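Local coordinates for protein O-methyltransferase family 3 (Niastella koreensis, PDB 7CVW) that methylates a hydroxyl of catechol-like compounds with S-adenosyl-L-methionine in a metal-dependent reaction that runs best with magnesium, turning protocatechuic acid into equal amounts of vanillic and isovanillic acid, at residues A38-P43 with A68-I73; L62-L67 with I86-D91; F137-K142 with V163-I168. All blocks are in the same frame, centred on the assembly; numbering follows the deposited sequence.

Contact 1: residues A38-P43 with A68-I73. With SAH (S-adenosyl-L-homocysteine), chain E.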
loop_
_atom_site.group_PDB
_atom_site.type_symbol
_atom_site.label_atom_id
_atom_site.label_comp_id
_atom_site.label_asym_id
_atom_site.label_seq_id
_atom_site.Cartn_x
_atom_site.Cartn_y
_atom_site.Cartn_z
ATOM N N ALA A 38 18.497 11.554 -10.717
ATOM C CA ALA A 38 17.086 11.399 -11.144
ATOM C C ALA A 38 16.472 10.257 -10.345
ATOM O O ALA A 38 16.193 9.224 -10.926
ATOM C CB ALA A 38 16.999 11.123 -12.633
ATOM N N ILE A 39 16.353 10.414 -9.036
ATOM C CA ILE A 39 15.980 9.284 -8.140
ATOM C C ILE A 39 14.764 9.623 -7.275
ATOM O O ILE A 39 14.581 8.949 -6.250
ATOM C CB ILE A 39 17.193 8.836 -7.314
ATOM C CG1 ILE A 39 17.739 9.912 -6.370
ATOM C CG2 ILE A 39 18.271 8.302 -8.257
ATOM C CD1 ILE A 39 18.868 9.465 -5.459
ATOM N N SER A 40 13.940 10.589 -7.669
ATOM C CA SER A 40 12.652 10.853 -6.974
ATOM C C SER A 40 11.788 9.607 -7.013
ATOM O O SER A 40 11.919 8.802 -7.952
ATOM C CB SER A 40 11.843 11.964 -7.598
ATOM O OG SER A 40 12.581 13.177 -7.731
ATOM N N VAL A 41 10.844 9.500 -6.091
ATOM C CA VAL A 41 9.754 8.501 -6.282
ATOM C C VAL A 41 9.060 8.769 -7.631
ATOM O O VAL A 41 9.080 9.897 -8.159
ATOM C CB VAL A 41 8.726 8.472 -5.142
ATOM C CG1 VAL A 41 9.391 8.012 -3.851
ATOM C CG2 VAL A 41 7.998 9.805 -4.966
ATOM N N SER A 42 8.451 7.733 -8.189
ATOM C CA SER A 42 7.674 7.869 -9.445
ATOM C C SER A 42 6.375 8.600 -9.142
ATOM O O SER A 42 5.951 8.684 -7.981
ATOM C CB SER A 42 7.391 6.513 -10.020
ATOM O OG SER A 42 6.465 5.813 -9.186
ATOM N N PRO A 43 5.695 9.160 -10.157
ATOM C CA PRO A 43 4.385 9.769 -9.952
ATOM C C PRO A 43 3.402 8.853 -9.206
ATOM O O PRO A 43 2.742 9.277 -8.275
ATOM C CB PRO A 43 3.927 10.085 -11.393
ATOM C CG PRO A 43 5.234 10.331 -12.119
ATOM C CD PRO A 43 6.165 9.288 -11.546
ATOM N N ALA A 68 14.847 16.910 -4.367
ATOM C CA ALA A 68 14.256 18.162 -4.892
ATOM C C ALA A 68 12.859 18.399 -4.291
ATOM O O ALA A 68 12.172 19.313 -4.730
ATOM C CB ALA A 68 14.231 18.082 -6.402
ATOM N N GLY A 69 12.429 17.574 -3.340
ATOM C CA GLY A 69 11.140 17.764 -2.662
ATOM C C GLY A 69 9.972 17.146 -3.412
ATOM O O GLY A 69 8.836 17.511 -3.090
ATOM N N TYR A 70 10.211 16.249 -4.372
ATOM C CA TYR A 70 9.131 15.623 -5.188
ATOM C C TYR A 70 8.223 14.803 -4.258
ATOM O O TYR A 70 6.996 15.011 -4.207
ATOM C CB TYR A 70 9.730 14.829 -6.346
ATOM C CG TYR A 70 8.682 14.303 -7.279
ATOM C CD1 TYR A 70 8.113 13.077 -7.031
ATOM C CD2 TYR A 70 8.242 15.038 -8.367
ATOM C CE1 TYR A 70 7.118 12.556 -7.845
ATOM C CE2 TYR A 70 7.240 14.537 -9.187
ATOM C CZ TYR A 70 6.685 13.301 -8.924
ATOM O OH TYR A 70 5.662 12.829 -9.683
ATOM N N SER A 71 8.792 13.864 -3.502
ATOM C CA SER A 71 8.014 13.036 -2.542
ATOM C C SER A 71 7.388 13.968 -1.508
ATOM O O SER A 71 6.240 13.716 -1.102
ATOM C CB SER A 71 8.824 11.964 -1.881
ATOM O OG SER A 71 9.963 12.498 -1.242
ATOM N N THR A 72 8.130 14.999 -1.088
ATOM C CA THR A 72 7.706 15.979 -0.069
ATOM C C THR A 72 6.397 16.654 -0.494
ATOM O O THR A 72 5.460 16.782 0.322
ATOM C CB THR A 72 8.820 17.005 0.132
ATOM O OG1 THR A 72 10.076 16.313 0.080
ATOM C CG2 THR A 72 8.595 17.749 1.434
ATOM N N ILE A 73 6.328 17.098 -1.737
ATOM C CA ILE A 73 5.112 17.799 -2.239
ATOM C C ILE A 73 3.909 16.849 -2.204
ATOM O O ILE A 73 2.830 17.263 -1.774
ATOM C CB ILE A 73 5.364 18.358 -3.647
ATOM C CG1 ILE A 73 6.371 19.509 -3.566
ATOM C CG2 ILE A 73 4.068 18.781 -4.318
ATOM C CD1 ILE A 73 7.015 19.889 -4.879
HETATM N N SAH E . 12.521 11.216 -1.151
HETATM C CA SAH E . 13.080 11.871 -2.351
HETATM C CB SAH E . 14.381 11.182 -2.790
HETATM C CG SAH E . 15.461 11.184 -1.761
HETATM S SD SAH E . 16.998 10.717 -2.655
HETATM C C SAH E . 12.010 11.776 -3.441
HETATM O O SAH E . 11.751 12.751 -4.049
HETATM O OXT SAH E . 11.535 10.704 -3.601
HETATM C "C5'" SAH E . 18.145 10.553 -1.252
HETATM C "C4'" SAH E . 18.454 11.886 -0.629
HETATM O "O4'" SAH E . 19.078 11.612 0.631
HETATM C "C3'" SAH E . 19.448 12.790 -1.393
HETATM O "O3'" SAH E . 18.945 14.097 -1.599
HETATM C "C2'" SAH E . 20.688 12.816 -0.497
HETATM O "O2'" SAH E . 21.417 14.011 -0.566
HETATM C "C1'" SAH E . 20.044 12.596 0.858
HETATM N N9 SAH E . 20.944 12.140 1.892
HETATM C C8 SAH E . 22.084 11.406 1.751
HETATM N N7 SAH E . 22.696 11.188 2.882
HETATM C C5 SAH E . 21.915 11.817 3.830
HETATM C C6 SAH E . 22.020 11.945 5.229
HETATM N N6 SAH E . 23.015 11.449 5.935
HETATM N N1 SAH E . 21.073 12.645 5.858
HETATM C C2 SAH E . 20.076 13.157 5.137
HETATM N N3 SAH E . 19.886 13.117 3.830
HETATM C C4 SAH E . 20.829 12.404 3.225
#
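Y70 runs its side chain along the loop 38-43, meeting S40 at its base and P43 at its tip. The first torsion puts CG anti to the backbone N (chi1 -174°), which carries the ring away from the start of helix 70-76 and along the loop. At the near end Y70 CB rests 3.6 Å from S40 OG, a side chain small enough to let the helix come close. Midway, V41 CG2 approaches the ring edge in its plane, 3.9 Å from Y70 CD1. The same methyl also touches S71 CB, so the branched valine fills the angle between tyrosine and serine. At the far end Y70 OH lies 3.5 Å from P43 CG, the two side chains crossing at a slant; the hydroxyl itself is hydrogen-bonded to E20.

No hydrogen bond joins the two segments directly. They are bridged by the amino-acid end of S-adenosyl-L-homocysteine: V41 N donates to its OXT at 2.9 Å, and S71 N, at the first turn of the helix, donates to its O at 3.2 Å. S71 OG accepts from the ligand amine N at 2.9 Å and is also bonded to E63. Backbone N-H groups thus receive the carboxylate while a serine oxygen receives the amine, an arrangement that holds both charged groups of the homocysteine part, and probably of the methionine part of S-adenosyl-L-methionine.

Contact 2: residues L62-L67 with I86-D91. With SAH (S-adenosyl-L-homocysteine), chain E.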
loop_
_atom_site.group_PDB
_atom_site.type_symbol
_atom_site.label_atom_id
_atom_site.label_comp_id
_atom_site.label_asym_id
_atom_site.label_seq_id
_atom_site.Cartn_x
_atom_site.Cartn_y
_atom_site.Cartn_z
ATOM N N LEU A 62 7.289 13.231 9.028
ATOM C CA LEU A 62 8.770 13.332 9.000
ATOM C C LEU A 62 9.263 12.618 7.764
ATOM O O LEU A 62 8.868 11.469 7.549
ATOM C CB LEU A 62 9.375 12.694 10.253
ATOM C CG LEU A 62 10.898 12.607 10.332
ATOM C CD1 LEU A 62 11.566 13.973 10.315
ATOM C CD2 LEU A 62 11.284 11.889 11.598
ATOM N N GLU A 63 10.158 13.253 7.016
ATOM C CA GLU A 63 10.799 12.621 5.842
ATOM C C GLU A 63 12.315 12.695 5.988
ATOM O O GLU A 63 12.845 13.745 6.397
ATOM C CB GLU A 63 10.368 13.330 4.568
ATOM C CG GLU A 63 11.149 12.922 3.337
ATOM C CD GLU A 63 10.612 13.601 2.089
ATOM O OE1 GLU A 63 10.794 14.851 1.975
ATOM O OE2 GLU A 63 9.992 12.904 1.244
ATOM N N LEU A 64 12.995 11.603 5.697
ATOM C CA LEU A 64 14.480 11.581 5.631
ATOM C C LEU A 64 14.836 11.473 4.160
ATOM O O LEU A 64 14.463 10.469 3.543
ATOM C CB LEU A 64 15.031 10.371 6.382
ATOM C CG LEU A 64 15.081 10.449 7.896
ATOM C CD1 LEU A 64 13.796 10.915 8.507
ATOM C CD2 LEU A 64 15.474 9.099 8.482
ATOM N N GLY A 65 15.532 12.471 3.647
ATOM C CA GLY A 65 15.972 12.468 2.258
ATOM C C GLY A 65 15.011 13.261 1.396
ATOM O O GLY A 65 14.008 12.706 0.917
ATOM N N THR A 66 15.305 14.529 1.161
ATOM C CA THR A 66 14.395 15.441 0.432
ATOM C C THR A 66 14.648 15.408 -1.081
ATOM O O THR A 66 13.660 15.433 -1.857
ATOM C CB THR A 66 14.590 16.860 0.967
ATOM O OG1 THR A 66 14.699 16.837 2.390
ATOM C CG2 THR A 66 13.482 17.786 0.521
ATOM N N LEU A 67 15.911 15.385 -1.465
ATOM C CA LEU A 67 16.292 15.563 -2.887
ATOM C C LEU A 67 15.728 16.912 -3.365
ATOM O O LEU A 67 16.113 17.890 -2.813
ATOM C CB LEU A 67 15.882 14.370 -3.750
ATOM C CG LEU A 67 16.495 14.347 -5.149
ATOM C CD1 LEU A 67 17.991 14.123 -5.083
ATOM C CD2 LEU A 67 15.850 13.232 -5.946
ATOM N N ILE A 86 8.337 17.879 8.335
ATOM C CA ILE A 86 9.783 18.158 8.537
ATOM C C ILE A 86 10.562 17.192 7.641
ATOM O O ILE A 86 10.280 16.006 7.671
ATOM C CB ILE A 86 10.148 17.990 10.022
ATOM C CG1 ILE A 86 9.344 18.958 10.899
ATOM C CG2 ILE A 86 11.639 18.165 10.188
ATOM C CD1 ILE A 86 9.545 18.751 12.388
ATOM N N THR A 87 11.447 17.698 6.793
ATOM C CA THR A 87 12.236 16.827 5.879
ATOM C C THR A 87 13.709 17.114 6.112
ATOM O O THR A 87 14.066 18.308 6.277
ATOM C CB THR A 87 11.743 17.000 4.440
ATOM O OG1 THR A 87 12.423 16.066 3.584
ATOM C CG2 THR A 87 11.917 18.411 3.935
ATOM N N LEU A 88 14.528 16.069 6.111
ATOM C CA LEU A 88 15.969 16.155 6.443
ATOM C C LEU A 88 16.779 15.911 5.175
ATOM O O LEU A 88 16.481 14.970 4.427
ATOM C CB LEU A 88 16.322 15.129 7.510
ATOM C CG LEU A 88 15.435 15.107 8.749
ATOM C CD1 LEU A 88 16.005 14.192 9.831
ATOM C CD2 LEU A 88 15.113 16.483 9.271
ATOM N N GLU A 89 17.710 16.814 4.878
ATOM C CA GLU A 89 18.526 16.727 3.657
ATOM C C GLU A 89 19.953 17.150 3.976
ATOM O O GLU A 89 20.156 18.308 4.365
ATOM C CB GLU A 89 17.910 17.626 2.584
ATOM C CG GLU A 89 18.772 17.715 1.336
ATOM C CD GLU A 89 19.100 16.356 0.725
ATOM O OE1 GLU A 89 18.163 15.552 0.460
ATOM O OE2 GLU A 89 20.298 16.079 0.525
ATOM N N TYR A 90 20.915 16.260 3.736
ATOM C CA TYR A 90 22.356 16.477 4.060
ATOM C C TYR A 90 23.005 17.465 3.088
ATOM O O TYR A 90 23.913 18.216 3.530
ATOM C CB TYR A 90 23.069 15.116 4.048
ATOM C CG TYR A 90 24.574 15.069 3.986
ATOM C CD1 TYR A 90 25.345 15.779 4.895
ATOM C CD2 TYR A 90 25.224 14.222 3.105
ATOM C CE1 TYR A 90 26.727 15.689 4.891
ATOM C CE2 TYR A 90 26.599 14.135 3.072
ATOM C CZ TYR A 90 27.357 14.873 3.965
ATOM O OH TYR A 90 28.722 14.777 3.953
ATOM N N ASP A 91 22.622 17.435 1.811
ATOM C CA ASP A 91 23.313 18.208 0.753
ATOM C C ASP A 91 22.703 19.611 0.705
ATOM O O ASP A 91 21.534 19.758 0.361
ATOM C CB ASP A 91 23.259 17.460 -0.568
ATOM C CG ASP A 91 24.070 18.133 -1.644
ATOM O OD1 ASP A 91 24.045 19.352 -1.718
ATOM O OD2 ASP A 91 24.744 17.417 -2.377
HETATM N N SAH E . 12.521 11.216 -1.151
HETATM C CA SAH E . 13.080 11.871 -2.351
HETATM C CB SAH E . 14.381 11.182 -2.790
HETATM C CG SAH E . 15.461 11.184 -1.761
HETATM S SD SAH E . 16.998 10.717 -2.655
HETATM C C SAH E . 12.010 11.776 -3.441
HETATM O O SAH E . 11.751 12.751 -4.049
HETATM O OXT SAH E . 11.535 10.704 -3.601
HETATM C "C5'" SAH E . 18.145 10.553 -1.252
HETATM C "C4'" SAH E . 18.454 11.886 -0.629
HETATM O "O4'" SAH E . 19.078 11.612 0.631
HETATM C "C3'" SAH E . 19.448 12.790 -1.393
HETATM O "O3'" SAH E . 18.945 14.097 -1.599
HETATM C "C2'" SAH E . 20.688 12.816 -0.497
HETATM O "O2'" SAH E . 21.417 14.011 -0.566
HETATM C "C1'" SAH E . 20.044 12.596 0.858
HETATM N N9 SAH E . 20.944 12.140 1.892
HETATM C C8 SAH E . 22.084 11.406 1.751
HETATM N N7 SAH E . 22.696 11.188 2.882
HETATM C C5 SAH E . 21.915 11.817 3.830
HETATM C C6 SAH E . 22.020 11.945 5.229
HETATM N N6 SAH E . 23.015 11.449 5.935
HETATM N N1 SAH E . 21.073 12.645 5.858
HETATM C C2 SAH E . 20.076 13.157 5.137
HETATM N N3 SAH E . 19.886 13.117 3.830
HETATM C C4 SAH E . 20.829 12.404 3.225
#
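L62 and L64 on one strand pack against I86 and L88 on the next, making an apolar patch on one face of this parallel strand pair. L62 CD1 reaches across to I86 CG2 at 4.2 Å and also touches L88 CG. L64 and L88 lie side by side and point the same way, meeting through their CD1 methyls. The three leucines, branched and aliphatic, suit a face buried under a helix.

Between the strands the backbone ladder is regular: E63 N donates to I86 O, L88 N to E63 O, and G65 N to L88 O at 2.8 Å. On the face of E63 and T87 the chemistry turns polar. T87 OG1 donates to E63 OE1 at 2.6 Å, and E63 OE1 receives it on its anti lone pair, the one away from the other carboxylate oxygen. This glutamate is gripped further by S71 and T72, which satisfy its buried carboxylate.

Toward the C-terminal side, the chain of E89 bends at chi2 (55°) and brings its carboxylate to the ribose of S-adenosyl-L-homocysteine. E89 OE1 accepts from ligand O3' at 2.6 Å and E89 OE2 from O2' at the same length, a fork matched to a diol. L67 N meets E89 OE1 from above the carboxylate plane at 3.0 Å, while D91 N holds E89 OE2. At G65 a side chain would press on the carbonyl O of L64 and on ligand O4'; its own O accepts the ligand amine N at 3.0 Å. An acidic residue toward the C-terminal end of the second strand is the familiar ribose-binding feature of class I methyltransferases.

Helix 118-128 covers the leucines, helix 92-104 touches T66 and E89, and strands 133-138 and 111-115 flank the pair.

Contact 3: residues F137-K142 with V163-I168. With MG (magnesium ion), chain C; SAH (S-adenosyl-L-homocysteine), chain E.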
loop_
_atom_site.group_PDB
_atom_site.type_symbol
_atom_site.label_atom_id
_atom_site.label_comp_id
_atom_site.label_asym_id
_atom_site.label_seq_id
_atom_site.Cartn_x
_atom_site.Cartn_y
_atom_site.Cartn_z
ATOM N N PHE A 137 8.701 8.832 6.484
ATOM C CA PHE A 137 9.226 8.298 5.207
ATOM C C PHE A 137 10.741 8.303 5.287
ATOM O O PHE A 137 11.344 9.374 5.320
ATOM C CB PHE A 137 8.675 9.080 4.013
ATOM C CG PHE A 137 9.088 8.559 2.659
ATOM C CD1 PHE A 137 8.965 7.209 2.358
ATOM C CD2 PHE A 137 9.567 9.408 1.663
ATOM C CE1 PHE A 137 9.335 6.732 1.113
ATOM C CE2 PHE A 137 9.930 8.916 0.419
ATOM C CZ PHE A 137 9.792 7.585 0.139
ATOM N N ILE A 138 11.334 7.121 5.345
ATOM C CA ILE A 138 12.804 6.915 5.375
ATOM C C ILE A 138 13.296 6.715 3.943
ATOM O O ILE A 138 12.964 5.688 3.319
ATOM C CB ILE A 138 13.173 5.722 6.250
ATOM C CG1 ILE A 138 12.626 5.896 7.666
ATOM C CG2 ILE A 138 14.680 5.520 6.224
ATOM C CD1 ILE A 138 12.914 4.728 8.570
ATOM N N ASP A 139 14.040 7.690 3.432
ATOM C CA ASP A 139 14.469 7.646 2.014
ATOM C C ASP A 139 15.766 8.420 1.829
ATOM O O ASP A 139 15.934 9.037 0.792
ATOM C CB ASP A 139 13.361 8.149 1.094
ATOM C CG ASP A 139 13.612 7.727 -0.338
ATOM O OD1 ASP A 139 14.303 6.661 -0.518
ATOM O OD2 ASP A 139 13.122 8.466 -1.270
ATOM N N ALA A 140 16.691 8.301 2.774
ATOM C CA ALA A 140 17.946 9.070 2.641
ATOM C C ALA A 140 19.071 8.126 2.209
ATOM O O ALA A 140 18.865 7.397 1.306
ATOM C CB ALA A 140 18.266 9.739 3.958
ATOM N N ASP A 141 20.250 8.263 2.813
ATOM C CA ASP A 141 21.321 7.282 2.538
ATOM C C ASP A 141 20.874 5.914 3.048
ATOM O O ASP A 141 20.036 5.855 3.973
ATOM C CB ASP A 141 22.654 7.760 3.110
ATOM C CG ASP A 141 22.619 8.201 4.568
ATOM O OD1 ASP A 141 21.540 8.566 5.062
ATOM O OD2 ASP A 141 23.688 8.168 5.211
ATOM N N LYS A 142 21.400 4.859 2.433
ATOM C CA LYS A 142 20.836 3.501 2.613
ATOM C C LYS A 142 21.513 2.720 3.734
ATOM O O LYS A 142 20.839 2.027 4.492
ATOM C CB LYS A 142 20.820 2.788 1.259
ATOM C CG LYS A 142 20.227 3.618 0.126
ATOM C CD LYS A 142 18.811 4.141 0.432
ATOM C CE LYS A 142 18.208 4.940 -0.711
ATOM N NZ LYS A 142 17.122 5.856 -0.269
ATOM N N VAL A 163 7.399 4.155 6.517
ATOM C CA VAL A 163 7.628 3.659 5.140
ATOM C C VAL A 163 9.110 3.828 4.842
ATOM O O VAL A 163 9.644 4.919 5.131
ATOM C CB VAL A 163 6.783 4.445 4.126
ATOM C CG1 VAL A 163 7.029 3.953 2.710
ATOM C CG2 VAL A 163 5.318 4.384 4.477
ATOM N N ALA A 164 9.755 2.809 4.303
ATOM C CA ALA A 164 11.179 2.880 3.925
ATOM C C ALA A 164 11.299 2.511 2.454
ATOM O O ALA A 164 10.855 1.409 2.088
ATOM C CB ALA A 164 12.031 1.965 4.782
ATOM N N ASP A 165 11.863 3.389 1.629
ATOM C CA ASP A 165 11.966 3.128 0.175
ATOM C C ASP A 165 13.244 2.343 -0.144
ATOM O O ASP A 165 14.232 2.441 0.605
ATOM C CB ASP A 165 11.920 4.439 -0.617
ATOM C CG ASP A 165 11.652 4.295 -2.098
ATOM O OD1 ASP A 165 11.025 3.289 -2.472
ATOM O OD2 ASP A 165 12.054 5.213 -2.873
ATOM N N ASN A 166 13.232 1.628 -1.277
ATOM C CA ASN A 166 14.468 1.055 -1.888
ATOM C C ASN A 166 15.019 -0.095 -1.037
ATOM O O ASN A 166 16.237 -0.154 -0.786
ATOM C CB ASN A 166 15.549 2.119 -2.105
ATOM C CG ASN A 166 15.033 3.346 -2.835
ATOM O OD1 ASN A 166 15.058 4.440 -2.274
ATOM N ND2 ASN A 166 14.554 3.177 -4.058
ATOM N N VAL A 167 14.163 -1.039 -0.650
ATOM C CA VAL A 167 14.584 -2.167 0.230
ATOM C C VAL A 167 14.685 -3.493 -0.544
ATOM O O VAL A 167 14.984 -4.479 0.129
ATOM C CB VAL A 167 13.677 -2.288 1.463
ATOM C CG1 VAL A 167 13.756 -1.035 2.330
ATOM C CG2 VAL A 167 12.255 -2.648 1.090
ATOM N N ILE A 168 14.548 -3.515 -1.874
ATOM C CA ILE A 168 14.627 -4.760 -2.703
ATOM C C ILE A 168 15.755 -4.672 -3.743
ATOM O O ILE A 168 16.412 -5.692 -3.984
ATOM C CB ILE A 168 13.256 -5.087 -3.333
ATOM C CG1 ILE A 168 12.239 -5.492 -2.262
ATOM C CG2 ILE A 168 13.372 -6.160 -4.401
ATOM C CD1 ILE A 168 12.655 -6.649 -1.372
HETATM MG MG MG C . 14.025 6.545 -2.879
HETATM N N SAH E . 12.521 11.216 -1.151
HETATM C CA SAH E . 13.080 11.871 -2.351
HETATM C CB SAH E . 14.381 11.182 -2.790
HETATM C CG SAH E . 15.461 11.184 -1.761
HETATM S SD SAH E . 16.998 10.717 -2.655
HETATM C C SAH E . 12.010 11.776 -3.441
HETATM O O SAH E . 11.751 12.751 -4.049
HETATM O OXT SAH E . 11.535 10.704 -3.601
HETATM C "C5'" SAH E . 18.145 10.553 -1.252
HETATM C "C4'" SAH E . 18.454 11.886 -0.629
HETATM O "O4'" SAH E . 19.078 11.612 0.631
HETATM C "C3'" SAH E . 19.448 12.790 -1.393
HETATM O "O3'" SAH E . 18.945 14.097 -1.599
HETATM C "C2'" SAH E . 20.688 12.816 -0.497
HETATM O "O2'" SAH E . 21.417 14.011 -0.566
HETATM C "C1'" SAH E . 20.044 12.596 0.858
HETATM N N9 SAH E . 20.944 12.140 1.892
HETATM C C8 SAH E . 22.084 11.406 1.751
HETATM N N7 SAH E . 22.696 11.188 2.882
HETATM C C5 SAH E . 21.915 11.817 3.830
HETATM C C6 SAH E . 22.020 11.945 5.229
HETATM N N6 SAH E . 23.015 11.449 5.935
HETATM N N1 SAH E . 21.073 12.645 5.858
HETATM C C2 SAH E . 20.076 13.157 5.137
HETATM N N3 SAH E . 19.886 13.117 3.830
HETATM C C4 SAH E . 20.829 12.404 3.225
HETATM O O HOH W 1 16.345 7.462 -2.705
HETATM O O HOH W 2 12.981 8.168 -4.279
#
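F137 and I138 pair with V163 and A164 as neighbouring parallel strands of the Rossmann-like methyltransferase sheet, and the loops at their C-terminal ends build the magnesium site. I138 N donates to V163 O and D165 N to I138 O, both nearly straight. On one face the F137 ring, its CG anti to the backbone N (chi1 -177°), touches V163 CG1 through CD1 (3.8 Å) and D165 CB through CE1 (3.9 Å). The CB of D139 lies over one face of that ring, toward the rim, so the phenyl gives the metal ligands an apolar backing.

D139 and D165 share the same first torsion and lie side by side, their carboxylate planes 62° apart, and both converge on the ion. D139 OD1 and D165 OD2 each bind magnesium at 2.4 Å; D139 OD2 binds the same ion more loosely, at 2.7 Å, and also accepts the amine N of the bound product S-adenosyl-L-homocysteine at 2.8 Å, linking product and metal. N166 adopts positive phi, which asparagine tolerates well, and this together with CG anti to the carbonyl carbon (chi1 -51°) brings N166 OD1 to magnesium, also at 2.4 Å, while its ND2 is held by D213. D139 OD1 and N166 OD1 approach each other closely because both coordinate the ion. Waters 1 and 2 add further ligands, and water 2 also lies beside the product's OXT.

K142 bends at chi2 and then extends, carrying its amine beside the metal ligands. Its three N-H are shared among D139 OD1, in a salt bridge whose hydrogen bond is weak, water 1, Y145 OH, N166 OD1 and A140 O. K142 NZ meets N166 OD1 at 3.2 Å from a tilted position, and A140 O at 2.8 Å within the carbonyl plane.

In the fold
The three contacts ring one bound product, S-adenosyl-L-homocysteine, their centres 11 to 13 Å apart. Contacts 1 and 2 interleave along the chain: loop 38-43 comes first, then 62-67 runs directly into 68-73, and 86-91 follows, completing the beta-alpha-beta unit of strand 60-64, helix 70-76 and strand 84-89. Contact 3 comes wholly afterwards. Contacts 2 and 3 lie in the same sheet, where strands 60-64 and 133-138 are neighbours. Contact 1 is placed over the end of this sheet, with V41 packing on F137 and D165. Amino-acid end, ribose and magnesium are thereby gathered at the C-terminal ends of the parallel strands, bringing the product close to the metal.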